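Local coordinates for protein VirX1 (Cyanophage Syn10, PDB 6QGM) that iodinates diverse substrates as a marine viral halogenase, probably flavin-dependent and built on the fold of the tryptophan halogenase family, at residues D496-K499 with D500-H504; N119-P122 with E123-P127; V134-N137 with T138-A141; T147-K150 with D151-I154; S475-K478 with L479-L483. All coordinates share one frame; numbering follows the deposited sequence.

Contact 1. Residues D496-K499 with D500-H504; sequences DIRK and DWLKH
Asp500 and Lys499, on the more exposed flank of the alpha-helix 494-512, and Leu502, which packs on Arg498 one turn behind it, carry this contact. Asp500 folds its carboxylate back beside the preceding turn, where OD2 and Asp496 O, both acceptors, stand 3.4 Å apart. Lys499 crosses this aspartate with its aliphatic part, CD coming within 4.1 Å of Asp500 OD1, but bends at chi2 and chi4 and leaves Lys499 NZ 6.2 Å from that oxygen. The helical path is established by backbone bonds from residue i+4 to residue i. Asp500 N to Asp496 O measures 2.8 Å; Leu502 N reaches Arg498 O over 2.9 Å and is almost straight at 173°, and Trp501 and Lys503 bind Ile497 and Lys499 in the same way. On the inner side, Trp501 meets the rings of Phe104 and Phe133. Leu502 starts toward the preceding turn with CG beside its backbone N (chi1 -72°), which lays methyl CD1 over the centre of one face of the Arg498 guanidinium, 4.0 Å above its plane. That head is held from the loop after helix 113-120: NE forms a salt bridge with Asp124, and Tyr121 makes a cation-pi contact. Leu502 CD1 follows the extended arginine chain as well as its head, lying 3.8 Å from Arg498 CG.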
loop_
_atom_site.group_PDB
_atom_site.type_symbol
_atom_site.label_atom_id
_atom_site.label_comp_id
_atom_site.label_asym_id
_atom_site.label_seq_id
_atom_site.Cartn_x
_atom_site.Cartn_y
_atom_site.Cartn_z
ATOM N N ASP B 496 1.973 26.539 -29.504
ATOM C CA ASP B 496 3.450 26.538 -29.677
ATOM C C ASP B 496 3.977 25.106 -29.508
ATOM O O ASP B 496 4.860 24.720 -30.288
ATOM C CB ASP B 496 4.160 27.483 -28.709
ATOM C CG ASP B 496 4.093 28.953 -29.053
ATOM O OD1 ASP B 496 3.700 29.322 -30.196
ATOM O OD2 ASP B 496 4.453 29.719 -28.170
ATOM N N ILE B 497 3.456 24.340 -28.538
ATOM C CA ILE B 497 3.878 22.926 -28.343
ATOM C C ILE B 497 3.569 22.184 -29.638
ATOM O O ILE B 497 4.450 21.446 -30.114
ATOM C CB ILE B 497 3.216 22.270 -27.119
ATOM C CG1 ILE B 497 3.627 22.947 -25.815
ATOM C CG2 ILE B 497 3.567 20.797 -27.073
ATOM C CD1 ILE B 497 2.990 22.374 -24.580
ATOM N N ARG B 498 2.373 22.395 -30.189
ATOM C CA ARG B 498 1.895 21.760 -31.450
ATOM C C ARG B 498 2.854 22.087 -32.599
ATOM O O ARG B 498 3.463 21.153 -33.134
ATOM C CB ARG B 498 0.482 22.248 -31.766
ATOM C CG ARG B 498 -0.035 21.821 -33.125
ATOM C CD ARG B 498 -1.395 22.426 -33.384
ATOM N NE ARG B 498 -1.811 22.161 -34.747
ATOM C CZ ARG B 498 -1.360 22.803 -35.807
ATOM N NH1 ARG B 498 -0.503 23.795 -35.661
ATOM N NH2 ARG B 498 -1.789 22.492 -37.012
ATOM N N LYS B 499 2.968 23.369 -32.954
ATOM C CA LYS B 499 3.805 23.867 -34.083
ATOM C C LYS B 499 5.243 23.382 -33.883
ATOM O O LYS B 499 5.793 22.826 -34.827
ATOM C CB LYS B 499 3.712 25.402 -34.168
ATOM C CG LYS B 499 4.651 26.134 -35.123
ATOM C CD LYS B 499 5.181 27.457 -34.558
ATOM C CE LYS B 499 5.986 28.233 -35.568
ATOM N NZ LYS B 499 5.132 28.633 -36.708
ATOM N N ASP B 500 5.815 23.568 -32.692
ATOM C CA ASP B 500 7.228 23.218 -32.381
ATOM C C ASP B 500 7.423 21.712 -32.532
ATOM O O ASP B 500 8.418 21.315 -33.164
ATOM C CB ASP B 500 7.656 23.673 -30.984
ATOM C CG ASP B 500 7.909 25.177 -30.884
ATOM O OD1 ASP B 500 7.936 25.859 -31.941
ATOM O OD2 ASP B 500 8.072 25.668 -29.753
ATOM N N TRP B 501 6.518 20.901 -31.989
ATOM C CA TRP B 501 6.644 19.422 -32.065
ATOM C C TRP B 501 6.479 18.963 -33.521
ATOM O O TRP B 501 7.348 18.198 -33.982
ATOM C CB TRP B 501 5.692 18.662 -31.134
ATOM C CG TRP B 501 6.055 17.206 -31.156
ATOM C CD1 TRP B 501 7.096 16.617 -30.494
ATOM C CD2 TRP B 501 5.476 16.182 -31.990
ATOM N NE1 TRP B 501 7.161 15.291 -30.817
ATOM C CE2 TRP B 501 6.179 14.992 -31.723
ATOM C CE3 TRP B 501 4.411 16.147 -32.900
ATOM C CZ2 TRP B 501 5.855 13.787 -32.340
ATOM C CZ3 TRP B 501 4.094 14.958 -33.517
ATOM C CH2 TRP B 501 4.820 13.795 -33.250
ATOM N N LEU B 502 5.430 19.401 -34.224
ATOM C CA LEU B 502 5.183 19.005 -35.636
ATOM C C LEU B 502 6.435 19.322 -36.455
ATOM O O LEU B 502 6.826 18.478 -37.316
ATOM C CB LEU B 502 3.947 19.721 -36.186
ATOM C CG LEU B 502 2.603 19.228 -35.633
ATOM C CD1 LEU B 502 1.449 20.046 -36.186
ATOM C CD2 LEU B 502 2.385 17.746 -35.886
ATOM N N LYS B 503 7.079 20.454 -36.174
ATOM C CA LYS B 503 8.348 20.833 -36.844
ATOM C C LYS B 503 9.408 19.799 -36.466
ATOM O O LYS B 503 10.067 19.283 -37.383
ATOM C CB LYS B 503 8.798 22.257 -36.482
ATOM C CG LYS B 503 9.695 22.888 -37.534
ATOM C CD LYS B 503 10.765 23.831 -37.019
ATOM C CE LYS B 503 11.931 23.949 -37.985
ATOM N NZ LYS B 503 12.722 25.164 -37.697
ATOM N N HIS B 504 9.549 19.487 -35.172
ATOM C CA HIS B 504 10.583 18.551 -34.656
ATOM C C HIS B 504 10.384 17.176 -35.293
ATOM O O HIS B 504 11.393 16.560 -35.640
ATOM C CB HIS B 504 10.603 18.505 -33.122
ATOM C CG HIS B 504 11.359 17.348 -32.553
ATOM N ND1 HIS B 504 12.682 17.377 -32.244
ATOM C CD2 HIS B 504 10.930 16.137 -32.161
ATOM C CE1 HIS B 504 13.044 16.211 -31.738
ATOM N NE2 HIS B 504 12.003 15.433 -31.698
#

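Contact 2. Residues N119-P122 with E123-P127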
loop_
_atom_site.group_PDB
_atom_site.type_symbol
_atom_site.label_atom_id
_atom_site.label_comp_id
_atom_site.label_asym_id
_atom_site.label_seq_id
_atom_site.Cartn_x
_atom_site.Cartn_y
_atom_site.Cartn_z
ATOM N N ASN B 119 -6.770 16.057 -27.967
ATOM C CA ASN B 119 -8.134 16.641 -27.837
ATOM C C ASN B 119 -8.226 17.916 -28.675
ATOM O O ASN B 119 -9.214 18.073 -29.411
ATOM C CB ASN B 119 -8.512 16.906 -26.376
ATOM C CG ASN B 119 -9.012 15.666 -25.656
ATOM O OD1 ASN B 119 -9.568 14.756 -26.280
ATOM N ND2 ASN B 119 -8.826 15.626 -24.339
ATOM N N LYS B 120 -7.223 18.791 -28.566
ATOM C CA LYS B 120 -7.199 20.121 -29.220
ATOM C C LYS B 120 -6.976 19.970 -30.724
ATOM O O LYS B 120 -7.615 20.707 -31.474
ATOM C CB LYS B 120 -6.097 20.971 -28.602
ATOM C CG LYS B 120 -6.318 21.360 -27.148
ATOM C CD LYS B 120 -5.234 22.326 -26.671
ATOM C CE LYS B 120 -5.748 23.306 -25.645
ATOM N NZ LYS B 120 -5.970 22.603 -24.371
ATOM N N TYR B 121 -6.093 19.063 -31.148
ATOM C CA TYR B 121 -5.613 18.956 -32.553
ATOM C C TYR B 121 -5.679 17.505 -33.023
ATOM O O TYR B 121 -4.661 16.902 -33.339
ATOM C CB TYR B 121 -4.201 19.539 -32.645
ATOM C CG TYR B 121 -4.023 20.863 -31.943
ATOM C CD1 TYR B 121 -4.678 22.005 -32.375
ATOM C CD2 TYR B 121 -3.188 20.975 -30.846
ATOM C CE1 TYR B 121 -4.508 23.224 -31.737
ATOM C CE2 TYR B 121 -3.007 22.183 -30.190
ATOM C CZ TYR B 121 -3.668 23.315 -30.637
ATOM O OH TYR B 121 -3.454 24.501 -29.997
ATOM N N PRO B 122 -6.895 16.929 -33.127
ATOM C CA PRO B 122 -7.075 15.503 -33.414
ATOM C C PRO B 122 -6.394 15.051 -34.712
ATOM O O PRO B 122 -5.777 14.007 -34.702
ATOM C CB PRO B 122 -8.589 15.327 -33.589
ATOM C CG PRO B 122 -9.201 16.531 -32.901
ATOM C CD PRO B 122 -8.183 17.641 -33.042
ATOM N N GLU B 123 -6.514 15.850 -35.776
ATOM C CA GLU B 123 -5.945 15.527 -37.113
ATOM C C GLU B 123 -4.419 15.446 -37.023
ATOM O O GLU B 123 -3.858 14.651 -37.773
ATOM C CB GLU B 123 -6.379 16.552 -38.162
ATOM C CG GLU B 123 -7.884 16.620 -38.367
ATOM C CD GLU B 123 -8.583 15.281 -38.575
ATOM O OE1 GLU B 123 -8.005 14.392 -39.251
ATOM O OE2 GLU B 123 -9.705 15.111 -38.034
ATOM N N ASP B 124 -3.782 16.181 -36.111
ATOM C CA ASP B 124 -2.300 16.227 -35.979
ATOM C C ASP B 124 -1.782 15.184 -34.983
ATOM O O ASP B 124 -0.565 14.904 -35.020
ATOM C CB ASP B 124 -1.828 17.620 -35.564
ATOM C CG ASP B 124 -2.119 18.676 -36.607
ATOM O OD1 ASP B 124 -2.087 18.327 -37.813
ATOM O OD2 ASP B 124 -2.361 19.833 -36.205
ATOM N N PHE B 125 -2.642 14.638 -34.119
ATOM C CA PHE B 125 -2.216 13.763 -32.989
ATOM C C PHE B 125 -3.111 12.530 -32.882
ATOM O O PHE B 125 -3.713 12.273 -31.838
ATOM C CB PHE B 125 -2.168 14.581 -31.693
ATOM C CG PHE B 125 -1.069 15.604 -31.678
ATOM C CD1 PHE B 125 0.210 15.257 -31.281
ATOM C CD2 PHE B 125 -1.314 16.907 -32.072
ATOM C CE1 PHE B 125 1.229 16.198 -31.300
ATOM C CE2 PHE B 125 -0.298 17.850 -32.073
ATOM C CZ PHE B 125 0.971 17.492 -31.689
ATOM N N PRO B 126 -3.180 11.688 -33.931
ATOM C CA PRO B 126 -3.836 10.386 -33.814
ATOM C C PRO B 126 -3.095 9.500 -32.820
ATOM O O PRO B 126 -1.957 9.801 -32.455
ATOM C CB PRO B 126 -3.753 9.809 -35.236
ATOM C CG PRO B 126 -2.551 10.499 -35.833
ATOM C CD PRO B 126 -2.608 11.906 -35.270
ATOM N N PRO B 127 -3.718 8.386 -32.360
ATOM C CA PRO B 127 -3.105 7.508 -31.349
ATOM C C PRO B 127 -1.635 7.102 -31.601
ATOM O O PRO B 127 -0.891 6.988 -30.633
ATOM C CB PRO B 127 -4.026 6.279 -31.378
ATOM C CG PRO B 127 -5.382 6.823 -31.794
ATOM C CD PRO B 127 -5.067 7.946 -32.760
#
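Tyr121 O takes a hydrogen bond from Asp124 N at 3.0 Å, and Pro122 O takes one from Phe125 N at 3.3 Å. These two i to i+3 bonds, with Pro122, Glu123 and Asp124 near helical backbone angles, define two overlapping type I beta turns where the chain leaves helix 113-120 at Tyr121. Both donors stand above the carbonyl planes, by 50° at Tyr121 O and 71° at Pro122 O. Phe125 N also has a weak bond to Tyr121 O.

The side chains pack round the same carbonyl. Tyr121 O lies near the plane of the Phe125 ring, at its edge, 3.6 Å from Phe125 CD2, and CD2 also meets Tyr121 CB at 3.9 Å. Asp124 OD2 lies 4.0 Å from Tyr121 CB, on its way to Arg498. Lys120 CB sits over the centre of one face of the Tyr121 ring, 3.6 Å above it, and the phenol OH bonds to Glu495.

The turn's carbonyls thus engage the N-H groups of Asp124 and Phe125, while its tyrosine and aspartate turn their polar ends to helix 494-512. Pro126 has no N-H, so it cannot donate to Pro122 O and extend the run of turn bonds.

Contact 3. Residues V134-N137 with T138-A141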
loop_
_atom_site.group_PDB
_atom_site.type_symbol
_atom_site.label_atom_id
_atom_site.label_comp_id
_atom_site.label_asym_id
_atom_site.label_seq_id
_atom_site.Cartn_x
_atom_site.Cartn_y
_atom_site.Cartn_z
ATOM N N VAL B 134 6.891 10.723 -27.121
ATOM C CA VAL B 134 7.539 10.429 -25.801
ATOM C C VAL B 134 8.786 9.563 -25.971
ATOM O O VAL B 134 9.553 9.466 -24.999
ATOM C CB VAL B 134 6.561 9.777 -24.811
ATOM C CG1 VAL B 134 5.374 10.691 -24.555
ATOM C CG2 VAL B 134 6.125 8.387 -25.276
ATOM N N ASN B 135 9.006 8.984 -27.154
ATOM C CA ASN B 135 10.115 8.023 -27.387
ATOM C C ASN B 135 10.551 8.138 -28.847
ATOM O O ASN B 135 9.712 7.985 -29.746
ATOM C CB ASN B 135 9.720 6.602 -26.978
ATOM C CG ASN B 135 10.831 5.615 -27.217
ATOM O OD1 ASN B 135 11.466 5.670 -28.271
ATOM N ND2 ASN B 135 11.058 4.715 -26.256
ATOM N N SER B 136 11.833 8.414 -29.062
ATOM C CA SER B 136 12.437 8.654 -30.395
ATOM C C SER B 136 12.902 7.319 -30.981
ATOM O O SER B 136 13.066 7.233 -32.208
ATOM C CB SER B 136 13.563 9.674 -30.305
ATOM O OG SER B 136 13.099 10.900 -29.737
ATOM N N ASN B 137 13.085 6.307 -30.131
ATOM C CA ASN B 137 13.346 4.919 -30.577
ATOM C C ASN B 137 12.252 4.572 -31.591
ATOM O O ASN B 137 12.565 3.899 -32.576
ATOM C CB ASN B 137 13.436 3.948 -29.394
ATOM C CG ASN B 137 14.227 2.697 -29.701
ATOM O OD1 ASN B 137 14.749 2.545 -30.810
ATOM N ND2 ASN B 137 14.330 1.801 -28.730
ATOM N N THR B 138 11.034 5.065 -31.365
ATOM C CA THR B 138 9.845 4.952 -32.262
ATOM C C THR B 138 10.220 5.225 -33.726
ATOM O O THR B 138 9.761 4.474 -34.597
ATOM C CB THR B 138 8.742 5.924 -31.826
ATOM O OG1 THR B 138 8.549 5.740 -30.422
ATOM C CG2 THR B 138 7.440 5.735 -32.581
ATOM N N TYR B 139 11.012 6.262 -33.992
ATOM C CA TYR B 139 11.409 6.686 -35.362
ATOM C C TYR B 139 12.292 5.626 -36.027
ATOM O O TYR B 139 12.106 5.382 -37.235
ATOM C CB TYR B 139 12.158 8.019 -35.333
ATOM C CG TYR B 139 11.345 9.183 -34.830
ATOM C CD1 TYR B 139 10.398 9.781 -35.637
ATOM C CD2 TYR B 139 11.543 9.710 -33.569
ATOM C CE1 TYR B 139 9.641 10.843 -35.184
ATOM C CE2 TYR B 139 10.818 10.795 -33.116
ATOM C CZ TYR B 139 9.865 11.373 -33.931
ATOM O OH TYR B 139 9.125 12.438 -33.500
ATOM N N LEU B 140 13.243 5.047 -35.284
ATOM C CA LEU B 140 14.129 3.956 -35.776
ATOM C C LEU B 140 13.235 2.782 -36.202
ATOM O O LEU B 140 13.383 2.282 -37.337
ATOM C CB LEU B 140 15.099 3.527 -34.673
ATOM C CG LEU B 140 16.077 4.598 -34.186
ATOM C CD1 LEU B 140 16.996 4.056 -33.081
ATOM C CD2 LEU B 140 16.889 5.172 -35.351
ATOM N N ALA B 141 12.335 2.374 -35.308
ATOM C CA ALA B 141 11.373 1.276 -35.512
ATOM C C ALA B 141 10.523 1.585 -36.742
ATOM O O ALA B 141 10.389 0.711 -37.597
ATOM C CB ALA B 141 10.528 1.100 -34.284
#
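Thr138 and Asn135 meet at the N-terminal cap of helix 137-143, where the chain turns in from helix 129-134. The polar contacts come first. Thr138 OG1 donates to Asn135 O at 2.6 Å, from a point 49° above the carbonyl plane; with OG1 beside its own backbone N (chi1 -50°), the hydroxyl faces back to the residue before the turn. In return, the Asn135 side chain appears to cap Thr138 N through OD1 at 3.2 Å, although the modelled position of OD1 is less certain. Tyr139 N binds Ser136 O at 2.9 Å, an i to i+3 step. A regular i to i+4 bond then follows, from Ala141 N to Asn137 O at 3.1 Å and 172°.

Packing between side chains follows the same spacing. Ser136 CB lies at the edge of the Tyr139 ring and in its plane, 3.8 Å from CD2, and Ser136 O also approaches this edge. The same ring also touches Met508 and Val512 of helix 494-512.

The two asparagines tie the cap to the loop after strand 91-95, since both ND2 atoms donate to Phe96 O. Asn137 crosses Leu140 at about a right angle: its OD1, which accepts from Asn77 ND2, is 3.5 Å from Leu140 CD1.

Contact 4. Residues T147-K150 with D151-I154; sequences TRNK and DNKI
Asn149 holds Ile154 by both ends of its amide and so closes the loop 147-154 upon itself. OD1 accepts from Ile154 N at 2.8 Å and a nearly straight 164°, and ND2 returns a bond to Ile154 O at 2.9 Å, using a lone pair in the plane of that carbonyl. Together the two bonds fix the rotation of the amide. Its position follows from the torsions: the backbone of Asn149 is in the left-handed helical region (phi 62°), and CG stands opposite the backbone N (chi1 -165°), which sends the amide across the loop to the residue five positions on. ND2 has a second acceptor in Phe157 O.

Thr147 forms an ST turn with the same asparagine: its OG1 accepts from Asn149 N at 2.9 Å, and this rotamer leaves CG2 wedged between backbone N and carbonyl carbon, facing Ile154 CG1 at 4.2 Å. Further along, Asn152 is the centre of an inverse gamma turn, and its side chain crosses that of Asn149 at about a right angle, the amide planes steeply inclined to each other and the two ND2 atoms 3.7 Å apart.

The loop joins helix 137-143 to helix 159-162. Ile154 and Lys153 lean on Val512 and Tyr511 of helix 494-512, and Arg148 forms a salt bridge with Glu525 of helix 518-527.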
loop_
_atom_site.group_PDB
_atom_site.type_symbol
_atom_site.label_atom_id
_atom_site.label_comp_id
_atom_site.label_asym_id
_atom_site.label_seq_id
_atom_site.Cartn_x
_atom_site.Cartn_y
_atom_site.Cartn_z
ATOM N N THR B 147 21.241 3.043 -35.416
ATOM C CA THR B 147 22.433 3.890 -35.155
ATOM C C THR B 147 22.903 3.608 -33.729
ATOM O O THR B 147 22.026 3.258 -32.891
ATOM C CB THR B 147 22.121 5.375 -35.351
ATOM O OG1 THR B 147 23.189 6.132 -34.788
ATOM C CG2 THR B 147 20.841 5.792 -34.677
ATOM N N ARG B 148 24.206 3.765 -33.457
ATOM C CA ARG B 148 24.747 3.647 -32.075
ATOM C C ARG B 148 24.526 4.962 -31.324
ATOM O O ARG B 148 24.700 4.952 -30.095
ATOM C CB ARG B 148 26.220 3.241 -32.093
ATOM C CG ARG B 148 26.450 1.827 -32.591
ATOM C CD ARG B 148 27.558 1.100 -31.842
ATOM N NE ARG B 148 27.645 -0.283 -32.272
ATOM C CZ ARG B 148 28.215 -0.681 -33.406
ATOM N NH1 ARG B 148 28.721 0.210 -34.248
ATOM N NH2 ARG B 148 28.251 -1.960 -33.740
ATOM N N ASN B 149 24.124 6.026 -32.027
ATOM C CA ASN B 149 23.673 7.290 -31.392
ATOM C C ASN B 149 24.838 7.879 -30.571
ATOM O O ASN B 149 24.570 8.495 -29.519
ATOM C CB ASN B 149 22.404 7.048 -30.560
ATOM C CG ASN B 149 21.679 8.316 -30.172
ATOM O OD1 ASN B 149 21.568 9.242 -30.974
ATOM N ND2 ASN B 149 21.138 8.334 -28.967
ATOM N N LYS B 150 26.071 7.723 -31.063
ATOM C CA LYS B 150 27.337 8.175 -30.413
ATOM C C LYS B 150 27.188 9.638 -29.997
ATOM O O LYS B 150 27.331 9.909 -28.801
ATOM C CB LYS B 150 28.518 7.936 -31.360
ATOM C CG LYS B 150 28.678 6.479 -31.814
ATOM C CD LYS B 150 29.034 6.262 -33.293
ATOM C CE LYS B 150 28.389 5.034 -33.904
ATOM N NZ LYS B 150 28.734 4.912 -35.334
ATOM N N ASP B 151 26.949 10.541 -30.952
ATOM C CA ASP B 151 26.363 11.886 -30.729
ATOM C C ASP B 151 24.866 11.676 -30.510
ATOM O O ASP B 151 24.254 11.023 -31.385
ATOM C CB ASP B 151 26.640 12.803 -31.921
ATOM C CG ASP B 151 28.122 13.052 -32.182
ATOM O OD1 ASP B 151 28.961 12.680 -31.324
ATOM O OD2 ASP B 151 28.441 13.648 -33.240
ATOM N N ASN B 152 24.311 12.166 -29.397
ATOM C CA ASN B 152 22.949 11.822 -28.897
ATOM C C ASN B 152 21.885 12.472 -29.791
ATOM O O ASN B 152 20.979 13.134 -29.249
ATOM C CB ASN B 152 22.735 12.290 -27.450
ATOM C CG ASN B 152 23.401 11.410 -26.416
ATOM O OD1 ASN B 152 24.261 11.881 -25.666
ATOM N ND2 ASN B 152 22.978 10.150 -26.338
ATOM N N LYS B 153 21.966 12.256 -31.111
ATOM C CA LYS B 153 21.101 12.914 -32.133
ATOM C C LYS B 153 19.719 12.247 -32.161
ATOM O O LYS B 153 18.792 12.856 -32.730
ATOM C CB LYS B 153 21.760 12.911 -33.511
ATOM C CG LYS B 153 22.776 14.022 -33.731
ATOM C CD LYS B 153 23.446 14.049 -35.078
ATOM C CE LYS B 153 24.774 14.770 -35.005
ATOM N NZ LYS B 153 25.206 15.264 -36.330
ATOM N N ILE B 154 19.582 11.048 -31.581
ATOM C CA ILE B 154 18.259 10.427 -31.262
ATOM C C ILE B 154 18.048 10.582 -29.754
ATOM O O ILE B 154 18.741 9.954 -28.959
ATOM C CB ILE B 154 18.211 8.970 -31.761
ATOM C CG1 ILE B 154 18.390 8.904 -33.282
ATOM C CG2 ILE B 154 16.929 8.277 -31.308
ATOM C CD1 ILE B 154 17.183 9.338 -34.109
#

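Contact 5. Residues S475-K478 with L479-L483; sequences SYDK and LSEVL
Glu481 N bonds to Asp477 O at 3.0 Å and 172° and Val482 N to Lys478 O at 3.3 Å, which marks the first turn of the alpha-helix 477-484; Leu479 N adds a weak bond to Tyr476 O. Just ahead of the helix, Tyr476 has CG between its backbone N and carbonyl carbon (chi1 61°), and the ring swings back under Leu479. The result is a CH-pi contact over the ring face: Leu479 CB is 3.9 Å from the Tyr476 ring centroid and only 10° off the normal. Leu479 CD2 adds an apolar contact, 3.8 Å from Tyr476 CE1.

On another flank, Asp477 and Glu481 bring their carboxylates close, OD2 to OE2 at 3.6 Å with planes well turned against each other. Asp477 OD1 has a salt bridge to Lys120, which probably tempers the like charge nearby. Ser480 OG bonds back to Gln474 before the helix.

Lys478 takes part in the subunit interface: its NZ forms a salt bridge with Asp61 of the second subunit. Within the turn, its CD lies 3.9 Å from Glu481 OE1, while Lys478 NZ stays 4.4 Å from that oxygen, beyond salt-bridge range.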
loop_
_atom_site.group_PDB
_atom_site.type_symbol
_atom_site.label_atom_id
_atom_site.label_comp_id
_atom_site.label_asym_id
_atom_site.label_seq_id
_atom_site.Cartn_x
_atom_site.Cartn_y
_atom_site.Cartn_z
ATOM N N SER B 475 -10.557 12.837 -21.534
ATOM C CA SER B 475 -11.212 12.311 -22.761
ATOM C C SER B 475 -11.744 13.472 -23.611
ATOM O O SER B 475 -11.928 13.255 -24.812
ATOM C CB SER B 475 -12.286 11.300 -22.431
ATOM O OG SER B 475 -13.237 11.803 -21.511
ATOM N N TYR B 476 -11.975 14.645 -23.012
ATOM C CA TYR B 476 -12.517 15.858 -23.673
ATOM C C TYR B 476 -11.855 17.121 -23.101
ATOM O O TYR B 476 -11.490 17.162 -21.895
ATOM C CB TYR B 476 -14.039 15.915 -23.537
ATOM C CG TYR B 476 -14.612 15.971 -22.141
ATOM C CD1 TYR B 476 -14.527 14.890 -21.280
ATOM C CD2 TYR B 476 -15.326 17.080 -21.717
ATOM C CE1 TYR B 476 -15.081 14.929 -20.014
ATOM C CE2 TYR B 476 -15.902 17.135 -20.458
ATOM C CZ TYR B 476 -15.764 16.061 -19.597
ATOM O OH TYR B 476 -16.290 16.146 -18.345
ATOM N N ASP B 477 -11.729 18.140 -23.958
ATOM C CA ASP B 477 -10.885 19.333 -23.682
ATOM C C ASP B 477 -11.551 20.232 -22.627
ATOM O O ASP B 477 -10.814 20.882 -21.848
ATOM C CB ASP B 477 -10.595 20.121 -24.960
ATOM C CG ASP B 477 -9.446 21.097 -24.768
ATOM O OD1 ASP B 477 -8.398 20.652 -24.191
ATOM O OD2 ASP B 477 -9.609 22.282 -25.165
ATOM N N LYS B 478 -12.886 20.277 -22.614
ATOM C CA LYS B 478 -13.670 21.127 -21.690
ATOM C C LYS B 478 -13.293 20.800 -20.235
ATOM O O LYS B 478 -13.404 21.691 -19.357
ATOM C CB LYS B 478 -15.161 20.943 -21.971
ATOM C CG LYS B 478 -16.078 21.804 -21.124
ATOM C CD LYS B 478 -15.743 23.291 -21.196
ATOM C CE LYS B 478 -16.587 24.138 -20.270
ATOM N NZ LYS B 478 -17.168 25.339 -20.938
ATOM N N LEU B 479 -12.848 19.562 -20.009
ATOM C CA LEU B 479 -12.442 19.022 -18.685
ATOM C C LEU B 479 -11.138 19.692 -18.230
ATOM O O LEU B 479 -11.060 20.137 -17.072
ATOM C CB LEU B 479 -12.258 17.512 -18.827
ATOM C CG LEU B 479 -11.905 16.753 -17.554
ATOM C CD1 LEU B 479 -12.778 17.189 -16.391
ATOM C CD2 LEU B 479 -12.034 15.264 -17.825
ATOM N N SER B 480 -10.151 19.720 -19.134
ATOM C CA SER B 480 -8.844 20.405 -18.998
ATOM C C SER B 480 -9.065 21.894 -18.700
ATOM O O SER B 480 -8.476 22.401 -17.746
ATOM C CB SER B 480 -8.031 20.209 -20.255
ATOM O OG SER B 480 -8.041 18.860 -20.692
ATOM N N GLU B 481 -9.877 22.560 -19.522
ATOM C CA GLU B 481 -10.257 23.995 -19.428
ATOM C C GLU B 481 -10.667 24.345 -17.994
ATOM O O GLU B 481 -10.226 25.374 -17.463
ATOM C CB GLU B 481 -11.432 24.259 -20.372
ATOM C CG GLU B 481 -11.045 24.975 -21.641
ATOM C CD GLU B 481 -12.183 25.073 -22.641
ATOM O OE1 GLU B 481 -13.098 25.919 -22.427
ATOM O OE2 GLU B 481 -12.154 24.285 -23.624
ATOM N N VAL B 482 -11.530 23.522 -17.407
ATOM C CA VAL B 482 -12.202 23.765 -16.095
ATOM C C VAL B 482 -11.172 23.652 -14.963
ATOM O O VAL B 482 -11.316 24.384 -13.977
ATOM C CB VAL B 482 -13.408 22.819 -15.932
ATOM C CG1 VAL B 482 -13.703 22.476 -14.480
ATOM C CG2 VAL B 482 -14.640 23.398 -16.622
ATOM N N LEU B 483 -10.154 22.807 -15.108
ATOM C CA LEU B 483 -9.075 22.629 -14.092
ATOM C C LEU B 483 -8.086 23.813 -14.125
ATOM O O LEU B 483 -7.534 24.131 -13.060
ATOM C CB LEU B 483 -8.401 21.270 -14.316
ATOM C CG LEU B 483 -9.319 20.065 -14.115
ATOM C CD1 LEU B 483 -8.754 18.820 -14.801
ATOM C CD2 LEU B 483 -9.591 19.816 -12.633
#

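Contact 1 joins two neighbours on one side of the chain's centre. Its centre lies about 13 Å from that of contact 2, where Arg498 NE meets Asp124 OD2 in a salt bridge of 2.8 Å, and about 17 Å from that of contact 3, where Trp501 CZ2 meets Tyr139 OH at 3.7 Å. The series extends both ways: contact 5 is tied to contact 2 by the salt bridge from Lys120 NZ to Asp477 OD1 at 3.1 Å, and contact 4 abuts contact 3, with Ser136 CB 3.8 Å from Ile154 CG2. Contacts 4 and 5 mark the far ends, with centres about 38 Å apart. In this apo form no ligand or catalytic residue is located at these contacts, which are best read as structural; contact 5 alone among them reaches another subunit.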